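Local coordinates for beta-xylosidase (Uncultured organism, PDB 4MLG), which probably releases xylose from the non-reducing ends of xylo-oligosaccharides, as a family 43 glycoside hydrolase with a beta-propeller fold and a bound calcium ion, at residues Phe90-Gly93 against Lys94-Tyr98; Ser115-Pro118 against Glu119-Ile123; Gly152-Gly156 against Gly157-Arg161; Val186-Arg189 against Glu190-Glu194. All coordinates share one frame; numbering follows the deposited sequence.

From the N terminus the four contacts follow one another in series; none nests in or crosses another. Contact 1 closes the hairpin between strands 81-91 and 94-102, and contact 2 closes the loop between strands 108-115 and 123-124 of the same antiparallel sheet; the two meet where Tyr95 N lies 3.0 Å from Ser115 O. Contact 3 folds up the loop after strand 147-151 and borders the second subunit, its nearest atoms about 9 Å from contact 4. Contact 4 turns the chain after strand 184-188 and ties this loop to the hairpin of contact 1, through Asn92 ND2 to Glu190 O and, weakly, Tyr98 OH to Met192 O.

Contact 1 of 4, residues Phe90-Gly93 against Lys94-Tyr98; sequences FRNG and KYYMY
Phe90 sets its CD1 over the centre of one face of the Tyr95 ring, 3.3 Å from Tyr95 CZ. The two rings meet obliquely, centroids 4.6 Å apart and planes at 43°. Phe90 CG stands opposite its own backbone N (chi1 178°), which carries the ring out beside Tyr95, its partner in a non-hydrogen-bonded antiparallel pair. Without the phenol ring, as with an alanine at Tyr95, Phe90 CD1 is likely to lose the surface it rests on and Phe21 its edge-to-face partner. Arg91 pairs with Lys94 through two backbone bonds, Arg91 N to Lys94 O at 2.9 Å and Lys94 N to Arg91 O at 3.0 Å. Arg91 O also meets the rim of the Tyr96 ring, near its plane, at CE2 (3.3 Å). Asn92 and Gly93, both with positive phi, form the corner of a type I' turn that makes this a two-residue beta hairpin at the end of a propeller blade. Asn92 ND2 bonds to Glu190 O, while Lys94, bent at its last two torsions, curls back so that NZ donates a weak bond to Asn92 O (3.2 Å). The Phe90-Tyr95 ring pair lies on one face, while the lysine charge probably helps polarise the turn carbonyl.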
loop_
_atom_site.group_PDB
_atom_site.type_symbol
_atom_site.label_atom_id
_atom_site.label_comp_id
_atom_site.label_asym_id
_atom_site.label_seq_id
_atom_site.Cartn_x
_atom_site.Cartn_y
_atom_site.Cartn_z
ATOM N N PHE A 90 -24.583 -0.464 9.695
ATOM C CA PHE A 90 -24.931 -0.149 11.076
ATOM C C PHE A 90 -24.628 -1.319 12.006
ATOM O O PHE A 90 -25.171 -2.412 11.841
ATOM C CB PHE A 90 -26.409 0.236 11.181
ATOM C CG PHE A 90 -26.862 0.521 12.584
ATOM C CD1 PHE A 90 -26.446 1.668 13.240
ATOM C CD2 PHE A 90 -27.703 -0.356 13.247
ATOM C CE1 PHE A 90 -26.860 1.936 14.533
ATOM C CE2 PHE A 90 -28.121 -0.096 14.541
ATOM C CZ PHE A 90 -27.698 1.053 15.184
ATOM N N ARG A 91 -23.755 -1.083 12.980
ATOM C CA ARG A 91 -23.401 -2.104 13.959
ATOM C C ARG A 91 -22.917 -1.461 15.254
ATOM O O ARG A 91 -22.279 -0.406 15.230
ATOM C CB ARG A 91 -22.327 -3.038 13.397
ATOM C CG ARG A 91 -22.044 -4.262 14.259
ATOM C CD ARG A 91 -21.019 -5.175 13.605
ATOM N NE ARG A 91 -20.893 -6.455 14.296
ATOM C CZ ARG A 91 -20.148 -7.468 13.862
ATOM N NH1 ARG A 91 -19.461 -7.353 12.734
ATOM N NH2 ARG A 91 -20.089 -8.597 14.555
ATOM N N ASN A 92 -23.237 -2.098 16.379
ATOM C CA ASN A 92 -22.820 -1.629 17.699
ATOM C C ASN A 92 -23.340 -0.232 18.025
ATOM O O ASN A 92 -22.702 0.518 18.764
ATOM C CB ASN A 92 -21.293 -1.666 17.832
ATOM C CG ASN A 92 -20.708 -3.012 17.456
ATOM O OD1 ASN A 92 -21.229 -4.059 17.844
ATOM N ND2 ASN A 92 -19.623 -2.993 16.691
ATOM N N GLY A 93 -24.497 0.112 17.469
ATOM C CA GLY A 93 -25.098 1.413 17.700
ATOM C C GLY A 93 -24.422 2.535 16.934
ATOM O O GLY A 93 -24.729 3.709 17.142
ATOM N N LYS A 94 -23.499 2.180 16.044
ATOM C CA LYS A 94 -22.787 3.178 15.253
ATOM C C LYS A 94 -22.846 2.872 13.758
ATOM O O LYS A 94 -23.143 1.749 13.354
ATOM C CB LYS A 94 -21.333 3.297 15.717
ATOM C CG LYS A 94 -21.178 3.852 17.123
ATOM C CD LYS A 94 -19.715 3.949 17.526
ATOM C CE LYS A 94 -19.063 2.578 17.576
ATOM N NZ LYS A 94 -19.723 1.677 18.562
ATOM N N TYR A 95 -22.560 3.883 12.943
ATOM C CA TYR A 95 -22.583 3.731 11.493
ATOM C C TYR A 95 -21.171 3.795 10.916
ATOM O O TYR A 95 -20.461 4.786 11.091
ATOM C CB TYR A 95 -23.472 4.802 10.855
ATOM C CG TYR A 95 -24.933 4.699 11.239
ATOM C CD1 TYR A 95 -25.852 4.080 10.398
ATOM C CD2 TYR A 95 -25.395 5.219 12.441
ATOM C CE1 TYR A 95 -27.189 3.985 10.745
ATOM C CE2 TYR A 95 -26.727 5.126 12.797
ATOM C CZ TYR A 95 -27.620 4.510 11.945
ATOM O OH TYR A 95 -28.948 4.419 12.298
ATOM N N TYR A 96 -20.771 2.727 10.235
ATOM C CA TYR A 96 -19.430 2.631 9.675
ATOM C C TYR A 96 -19.437 2.864 8.171
ATOM O O TYR A 96 -19.998 2.071 7.413
ATOM C CB TYR A 96 -18.821 1.262 9.985
ATOM C CG TYR A 96 -18.626 0.998 11.463
ATOM C CD1 TYR A 96 -17.428 1.311 12.090
ATOM C CD2 TYR A 96 -19.640 0.438 12.229
ATOM C CE1 TYR A 96 -17.243 1.074 13.437
ATOM C CE2 TYR A 96 -19.465 0.198 13.579
ATOM C CZ TYR A 96 -18.264 0.518 14.178
ATOM O OH TYR A 96 -18.079 0.281 15.521
ATOM N N MET A 97 -18.817 3.959 7.742
ATOM C CA MET A 97 -18.703 4.257 6.318
ATOM C C MET A 97 -17.397 3.712 5.752
ATOM O O MET A 97 -16.318 4.015 6.260
ATOM C CB MET A 97 -18.788 5.762 6.067
ATOM C CG MET A 97 -18.502 6.155 4.627
ATOM S SD MET A 97 -18.614 7.930 4.344
ATOM C CE MET A 97 -20.343 8.227 4.706
ATOM N N TYR A 98 -17.499 2.906 4.702
ATOM C CA TYR A 98 -16.319 2.337 4.065
ATOM C C TYR A 98 -16.073 2.985 2.708
ATOM O O TYR A 98 -16.829 2.775 1.759
ATOM C CB TYR A 98 -16.463 0.821 3.923
ATOM C CG TYR A 98 -16.489 0.093 5.249
ATOM C CD1 TYR A 98 -15.339 -0.483 5.768
ATOM C CD2 TYR A 98 -17.663 -0.008 5.986
ATOM C CE1 TYR A 98 -15.357 -1.148 6.977
ATOM C CE2 TYR A 98 -17.689 -0.671 7.198
ATOM C CZ TYR A 98 -16.534 -1.238 7.688
ATOM O OH TYR A 98 -16.554 -1.897 8.893
#

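Contact 2 of 4, residues Ser115-Pro118 against Glu119-Ile123; sequences SDRP and EGPFI
Arg117 and Glu119 form a salt bridge from NH1 to OE2, modelled at a doubtfully short 2.5 Å. OE2 lies at the edge of the guanidinium, near its plane, and the carboxylate plane stands at 89° to it. Arg117 CG sits between its backbone N and carbonyl carbon (chi1 52°), and the chain runs extended from there to NE, bringing the guanidinium over Gly120 and beside Glu119. Arg117 O takes two donors: Ser115 OG at 2.8 Å, in the carbonyl plane and on a lone pair, and Gly120 N at 3.2 Å in a weak bond. These draw in the loop that links strands 108-115 and 123-124 at the outer side of a propeller blade. Gly120 CA lies 3.9 Å above the centre of the guanidinium. Further in, Ser115 CB packs on a face of Phe122 as a CH-pi contact, 3.7 Å from the ring centroid, while Pro118 O meets the ring's edge at CZ (3.6 Å) and accepts a hydrogen bond from Tyr28 OH. Replacing Glu119 with a lysine is likely to leave the Arg117 guanidinium without its counter-charge and free to swing off Gly120. Arg117 thus acts through two groups: its carbonyl accepts from Ser115 and Gly120, and its charge is probably balanced by the carboxylate.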
loop_
_atom_site.group_PDB
_atom_site.type_symbol
_atom_site.label_atom_id
_atom_site.label_comp_id
_atom_site.label_asym_id
_atom_site.label_seq_id
_atom_site.Cartn_x
_atom_site.Cartn_y
_atom_site.Cartn_z
ATOM N N SER A 115 -19.790 7.422 12.556
ATOM C CA SER A 115 -20.744 8.422 13.026
ATOM C C SER A 115 -21.758 7.800 13.986
ATOM O O SER A 115 -21.979 6.589 13.969
ATOM C CB SER A 115 -21.471 9.072 11.847
ATOM O OG SER A 115 -22.426 10.018 12.296
ATOM N N ASP A 116 -22.373 8.633 14.821
ATOM C CA ASP A 116 -23.366 8.159 15.781
ATOM C C ASP A 116 -24.766 8.123 15.178
ATOM O O ASP A 116 -25.677 7.514 15.738
ATOM C CB ASP A 116 -23.358 9.029 17.040
ATOM C CG ASP A 116 -22.136 8.790 17.907
ATOM O OD1 ASP A 116 -21.733 7.617 18.059
ATOM O OD2 ASP A 116 -21.578 9.775 18.433
ATOM N N ARG A 117 -24.931 8.781 14.036
ATOM C CA ARG A 117 -26.211 8.804 13.338
ATOM C C ARG A 117 -25.985 8.710 11.826
ATOM O O ARG A 117 -24.939 9.133 11.333
ATOM C CB ARG A 117 -27.013 10.051 13.731
ATOM C CG ARG A 117 -26.268 11.363 13.599
ATOM C CD ARG A 117 -26.962 12.453 14.403
ATOM N NE ARG A 117 -26.396 13.773 14.148
ATOM C CZ ARG A 117 -26.952 14.680 13.352
ATOM N NH1 ARG A 117 -28.096 14.415 12.738
ATOM N NH2 ARG A 117 -26.367 15.858 13.175
ATOM N N PRO A 118 -26.959 8.146 11.087
ATOM C CA PRO A 118 -26.747 7.800 9.675
ATOM C C PRO A 118 -26.451 8.993 8.768
ATOM O O PRO A 118 -25.823 8.818 7.724
ATOM C CB PRO A 118 -28.077 7.156 9.269
ATOM C CG PRO A 118 -29.073 7.721 10.215
ATOM C CD PRO A 118 -28.343 7.862 11.512
ATOM N N GLU A 119 -26.897 10.181 9.159
ATOM C CA GLU A 119 -26.723 11.365 8.327
ATOM C C GLU A 119 -25.653 12.292 8.890
ATOM O O GLU A 119 -25.137 13.159 8.184
ATOM C CB GLU A 119 -28.047 12.121 8.193
ATOM C CG GLU A 119 -28.387 13.024 9.375
ATOM C CD GLU A 119 -28.913 12.270 10.587
ATOM O OE1 GLU A 119 -28.694 11.046 10.689
ATOM O OE2 GLU A 119 -29.557 12.913 11.443
ATOM N N GLY A 120 -25.327 12.102 10.165
ATOM C CA GLY A 120 -24.361 12.944 10.846
ATOM C C GLY A 120 -22.973 12.862 10.245
ATOM O O GLY A 120 -22.686 11.958 9.460
ATOM N N PRO A 121 -22.100 13.811 10.613
ATOM C CA PRO A 121 -20.731 13.873 10.093
ATOM C C PRO A 121 -19.921 12.635 10.467
ATOM O O PRO A 121 -19.957 12.194 11.616
ATOM C CB PRO A 121 -20.153 15.119 10.775
ATOM C CG PRO A 121 -20.996 15.317 11.990
ATOM C CD PRO A 121 -22.369 14.877 11.593
ATOM N N PHE A 122 -19.204 12.082 9.495
ATOM C CA PHE A 122 -18.404 10.884 9.717
ATOM C C PHE A 122 -16.947 11.240 9.992
ATOM O O PHE A 122 -16.319 11.961 9.215
ATOM C CB PHE A 122 -18.495 9.950 8.507
ATOM C CG PHE A 122 -19.841 9.302 8.333
ATOM C CD1 PHE A 122 -20.053 7.995 8.740
ATOM C CD2 PHE A 122 -20.893 9.998 7.759
ATOM C CE1 PHE A 122 -21.290 7.395 8.581
ATOM C CE2 PHE A 122 -22.130 9.405 7.597
ATOM C CZ PHE A 122 -22.329 8.102 8.008
ATOM N N ILE A 123 -16.415 10.734 11.100
ATOM C CA ILE A 123 -15.018 10.959 11.449
ATOM C C ILE A 123 -14.162 9.780 10.996
ATOM O O ILE A 123 -14.351 8.654 11.458
ATOM C CB ILE A 123 -14.841 11.179 12.962
ATOM C CG1 ILE A 123 -15.681 12.371 13.424
ATOM C CG2 ILE A 123 -13.374 11.395 13.301
ATOM C CD1 ILE A 123 -15.557 12.670 14.902
#

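Contact 3 of 4, residues Gly152-Gly156 against Gly157-Arg161; sequences GGLWG and GQLQR
The carboxamide of Gln160 meets the backbone of Trp155 with both of its polar atoms. NE2 donates to Trp155 O at 2.7 Å, with the acceptor 1° out of the amide plane and the donor on a lone pair of that carbonyl; OE1 takes a weak bond from Trp155 N at 2.9 Å. Gln160 reaches back because CG sits between its backbone N and carbonyl carbon (chi1 62°) and the chain bends again at chi2. NE2 also bonds to Glu169 OE2 of the second subunit. The Trp155 indole meets Phe222 edge-to-face, and its side chain lies about 5 Å from a bound sulfate. Gln158 CG lies 3.6 Å above one face of the Arg161 guanidinium, offset toward the rim, and its amide turns to Phe108 N and Asp106 O. This loop follows strand 147-151 of the propeller, and its backbone is wound in by short steps: Gly157 N bonds to Leu154 O and Gln158 N to Trp155 O, both at 3.1 Å. Trp155 O thus holds two donors, Gln158 N 59° out of its plane. A 3-10 segment begins at Leu159, whose N bonds to Gly153 O at 3.2 Å; its CD1 and CD2 both rest 4.0 Å from Gly152 CA.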
loop_
_atom_site.group_PDB
_atom_site.type_symbol
_atom_site.label_atom_id
_atom_site.label_comp_id
_atom_site.label_asym_id
_atom_site.label_seq_id
_atom_site.Cartn_x
_atom_site.Cartn_y
_atom_site.Cartn_z
ATOM N N GLY A 152 -13.748 -4.872 -5.148
ATOM C CA GLY A 152 -13.081 -5.209 -6.391
ATOM C C GLY A 152 -13.518 -4.304 -7.529
ATOM O O GLY A 152 -14.631 -3.775 -7.524
ATOM N N GLY A 153 -12.635 -4.127 -8.507
ATOM C CA GLY A 153 -12.931 -3.310 -9.670
ATOM C C GLY A 153 -11.816 -3.359 -10.697
ATOM O O GLY A 153 -10.660 -3.094 -10.376
ATOM N N LEU A 154 -12.161 -3.695 -11.936
ATOM C CA LEU A 154 -11.167 -3.824 -13.001
ATOM C C LEU A 154 -10.563 -2.493 -13.436
ATOM O O LEU A 154 -11.110 -1.425 -13.159
ATOM C CB LEU A 154 -11.767 -4.531 -14.219
ATOM C CG LEU A 154 -12.043 -6.027 -14.076
ATOM C CD1 LEU A 154 -12.492 -6.620 -15.405
ATOM C CD2 LEU A 154 -10.813 -6.748 -13.545
ATOM N N TRP A 155 -9.420 -2.583 -14.114
ATOM C CA TRP A 155 -8.769 -1.438 -14.751
ATOM C C TRP A 155 -8.355 -0.347 -13.763
ATOM O O TRP A 155 -7.325 -0.461 -13.099
ATOM C CB TRP A 155 -9.653 -0.866 -15.866
ATOM C CG TRP A 155 -9.967 -1.858 -16.956
ATOM C CD1 TRP A 155 -9.524 -3.148 -17.049
ATOM C CD2 TRP A 155 -10.792 -1.635 -18.107
ATOM N NE1 TRP A 155 -10.023 -3.740 -18.183
ATOM C CE2 TRP A 155 -10.804 -2.833 -18.851
ATOM C CE3 TRP A 155 -11.521 -0.541 -18.581
ATOM C CZ2 TRP A 155 -11.516 -2.967 -20.043
ATOM C CZ3 TRP A 155 -12.229 -0.675 -19.765
ATOM C CH2 TRP A 155 -12.220 -1.879 -20.481
ATOM N N GLY A 156 -9.159 0.707 -13.673
ATOM C CA GLY A 156 -8.871 1.815 -12.779
ATOM C C GLY A 156 -8.952 1.418 -11.318
ATOM O O GLY A 156 -8.408 2.099 -10.446
ATOM N N GLY A 157 -9.631 0.305 -11.054
ATOM C CA GLY A 157 -9.802 -0.186 -9.699
ATOM C C GLY A 157 -8.621 -0.994 -9.192
ATOM O O GLY A 157 -8.603 -1.416 -8.036
ATOM N N GLN A 158 -7.648 -1.220 -10.070
ATOM C CA GLN A 158 -6.381 -1.857 -9.706
ATOM C C GLN A 158 -6.518 -3.296 -9.211
ATOM O O GLN A 158 -5.590 -3.833 -8.608
ATOM C CB GLN A 158 -5.632 -1.014 -8.663
ATOM C CG GLN A 158 -5.384 0.424 -9.085
ATOM C CD GLN A 158 -4.851 1.279 -7.952
ATOM O OE1 GLN A 158 -4.785 0.838 -6.804
ATOM N NE2 GLN A 158 -4.469 2.511 -8.269
ATOM N N LEU A 159 -7.664 -3.919 -9.472
ATOM C CA LEU A 159 -7.904 -5.289 -9.023
ATOM C C LEU A 159 -6.970 -6.277 -9.716
ATOM O O LEU A 159 -6.629 -7.318 -9.156
ATOM C CB LEU A 159 -9.364 -5.686 -9.260
ATOM C CG LEU A 159 -9.832 -7.057 -8.766
ATOM C CD1 LEU A 159 -9.742 -7.151 -7.251
ATOM C CD2 LEU A 159 -11.252 -7.336 -9.238
ATOM N N GLN A 160 -6.552 -5.944 -10.933
ATOM C CA GLN A 160 -5.678 -6.821 -11.706
ATOM C C GLN A 160 -4.231 -6.778 -11.223
ATOM O O GLN A 160 -3.418 -7.618 -11.608
ATOM C CB GLN A 160 -5.751 -6.496 -13.204
ATOM C CG GLN A 160 -5.294 -5.095 -13.581
ATOM C CD GLN A 160 -6.344 -4.038 -13.301
ATOM O OE1 GLN A 160 -7.477 -4.354 -12.936
ATOM N NE2 GLN A 160 -5.972 -2.775 -13.467
ATOM N N ARG A 161 -3.913 -5.803 -10.377
ATOM C CA ARG A 161 -2.570 -5.694 -9.821
ATOM C C ARG A 161 -2.323 -6.750 -8.747
ATOM O O ARG A 161 -1.186 -6.961 -8.322
ATOM C CB ARG A 161 -2.342 -4.302 -9.228
ATOM C CG ARG A 161 -2.361 -3.166 -10.239
ATOM C CD ARG A 161 -2.118 -1.832 -9.548
ATOM N NE ARG A 161 -2.025 -0.720 -10.488
ATOM C CZ ARG A 161 -1.806 0.541 -10.128
ATOM N NH1 ARG A 161 -1.657 0.848 -8.846
ATOM N NH2 ARG A 161 -1.734 1.494 -11.046
#

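Contact 4 of 4, residues Val186-Arg189 against Glu190-Glu194; sequences VRLR and EDMLE
Asp191 OD1 is gripped from two directions, by Arg189 NE at 2.7 Å and, weakly, by Leu193 N at 3.4 Å. The first belongs to a salt bridge: NE meets OD1 on its syn side, 24° out of the carboxylate plane, and Arg189 NH2 adds a weak bond to OD2 at 3.1 Å. The second reaches from the Asp191 side chain to the N-H two residues on, consistent with an Asx turn. Both sit on a type I beta turn from Arg189 to Met192, which leads the chain out of strand 184-188 in the propeller. Met192 N closes that turn on Arg189 O at 3.0 Å, the donor lying above the carbonyl plane. Arg189 can reach the carboxylate because its CG is lodged between its backbone N and carbonyl carbon (chi1 58°), from where the chain runs extended to NE. Asp191 takes a similar first torsion (chi1 69°), bringing its carboxylate round to the arginine. Of the two bonds from the guanidinium, the one at NE is the stronger and the one at NH2 is weak. Its charge probably also feels Glu194, whose carboxylate, however, makes a salt bridge with Lys130. Glu194 runs alongside Arg189, and its CB lies 3.5 Å above the centre of the guanidinium. Arg189 N also gives a weak bond to Glu194 O. On the buried side Leu188 and Met192 pack at about a right angle, CD1 of the leucine 3.8 Å from CE of the methionine, while Leu188 CD2 lies 3.6 Å from Glu194 O.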
loop_
_atom_site.group_PDB
_atom_site.type_symbol
_atom_site.label_atom_id
_atom_site.label_comp_id
_atom_site.label_asym_id
_atom_site.label_seq_id
_atom_site.Cartn_x
_atom_site.Cartn_y
_atom_site.Cartn_z
ATOM N N VAL A 186 -14.683 -10.618 2.158
ATOM C CA VAL A 186 -13.952 -10.738 3.412
ATOM C C VAL A 186 -14.856 -10.424 4.604
ATOM O O VAL A 186 -15.679 -9.507 4.548
ATOM C CB VAL A 186 -12.685 -9.840 3.422
ATOM C CG1 VAL A 186 -13.056 -8.374 3.263
ATOM C CG2 VAL A 186 -11.874 -10.063 4.692
ATOM N N ARG A 187 -14.722 -11.207 5.669
ATOM C CA ARG A 187 -15.506 -10.985 6.875
ATOM C C ARG A 187 -14.840 -9.935 7.758
ATOM O O ARG A 187 -13.634 -9.987 7.998
ATOM C CB ARG A 187 -15.697 -12.292 7.648
ATOM C CG ARG A 187 -16.545 -12.155 8.907
ATOM C CD ARG A 187 -16.774 -13.500 9.588
ATOM N NE ARG A 187 -15.527 -14.123 10.025
ATOM C CZ ARG A 187 -14.976 -13.938 11.221
ATOM N NH1 ARG A 187 -15.558 -13.141 12.108
ATOM N NH2 ARG A 187 -13.840 -14.548 11.531
ATOM N N LEU A 188 -15.631 -8.977 8.230
ATOM C CA LEU A 188 -15.131 -7.940 9.122
ATOM C C LEU A 188 -15.258 -8.381 10.575
ATOM O O LEU A 188 -16.221 -9.054 10.943
ATOM C CB LEU A 188 -15.901 -6.636 8.908
ATOM C CG LEU A 188 -15.731 -5.948 7.554
ATOM C CD1 LEU A 188 -16.759 -4.843 7.387
ATOM C CD2 LEU A 188 -14.322 -5.394 7.417
ATOM N N ARG A 189 -14.285 -8.006 11.399
ATOM C CA ARG A 189 -14.363 -8.290 12.827
ATOM C C ARG A 189 -15.349 -7.327 13.487
ATOM O O ARG A 189 -15.797 -6.367 12.860
ATOM C CB ARG A 189 -12.983 -8.221 13.484
ATOM C CG ARG A 189 -12.272 -6.892 13.329
ATOM C CD ARG A 189 -10.914 -6.909 14.020
ATOM N NE ARG A 189 -10.453 -5.563 14.350
ATOM C CZ ARG A 189 -9.212 -5.263 14.721
ATOM N NH1 ARG A 189 -8.292 -6.215 14.803
ATOM N NH2 ARG A 189 -8.890 -4.008 15.002
ATOM N N GLU A 190 -15.678 -7.583 14.749
ATOM C CA GLU A 190 -16.803 -6.911 15.400
ATOM C C GLU A 190 -16.668 -5.392 15.541
ATOM O O GLU A 190 -17.664 -4.671 15.467
ATOM C CB GLU A 190 -17.104 -7.552 16.757
ATOM C CG GLU A 190 -18.499 -7.243 17.283
ATOM C CD GLU A 190 -18.944 -8.209 18.363
ATOM O OE1 GLU A 190 -18.081 -8.922 18.916
ATOM O OE2 GLU A 190 -20.158 -8.259 18.654
ATOM N N ASP A 191 -15.449 -4.900 15.737
ATOM C CA ASP A 191 -15.246 -3.462 15.895
ATOM C C ASP A 191 -15.310 -2.729 14.554
ATOM O O ASP A 191 -15.253 -1.500 14.504
ATOM C CB ASP A 191 -13.939 -3.156 16.636
ATOM C CG ASP A 191 -12.705 -3.485 15.818
ATOM O OD1 ASP A 191 -12.814 -4.275 14.860
ATOM O OD2 ASP A 191 -11.621 -2.956 16.139
ATOM N N MET A 192 -15.416 -3.505 13.477
ATOM C CA MET A 192 -15.629 -2.979 12.128
ATOM C C MET A 192 -14.509 -2.066 11.635
ATOM O O MET A 192 -14.726 -1.231 10.757
ATOM C CB MET A 192 -16.978 -2.255 12.042
ATOM C CG MET A 192 -18.171 -3.129 12.392
ATOM S SD MET A 192 -18.473 -4.424 11.177
ATOM C CE MET A 192 -19.240 -3.487 9.857
ATOM N N LEU A 193 -13.313 -2.231 12.191
ATOM C CA LEU A 193 -12.178 -1.396 11.810
ATOM C C LEU A 193 -11.177 -2.154 10.944
ATOM O O LEU A 193 -10.426 -1.552 10.178
ATOM C CB LEU A 193 -11.479 -0.841 13.051
ATOM C CG LEU A 193 -12.333 0.008 13.992
ATOM C CD1 LEU A 193 -11.490 0.556 15.134
ATOM C CD2 LEU A 193 -13.015 1.136 13.232
ATOM N N GLU A 194 -11.163 -3.477 11.077
ATOM C CA GLU A 194 -10.225 -4.307 10.327
ATOM C C GLU A 194 -10.887 -5.572 9.799
ATOM O O GLU A 194 -12.012 -5.901 10.179
ATOM C CB GLU A 194 -9.022 -4.689 11.197
ATOM C CG GLU A 194 -8.174 -3.515 11.664
ATOM C CD GLU A 194 -7.452 -2.816 10.527
ATOM O OE1 GLU A 194 -7.336 -3.408 9.433
ATOM O OE2 GLU A 194 -6.996 -1.671 10.729
#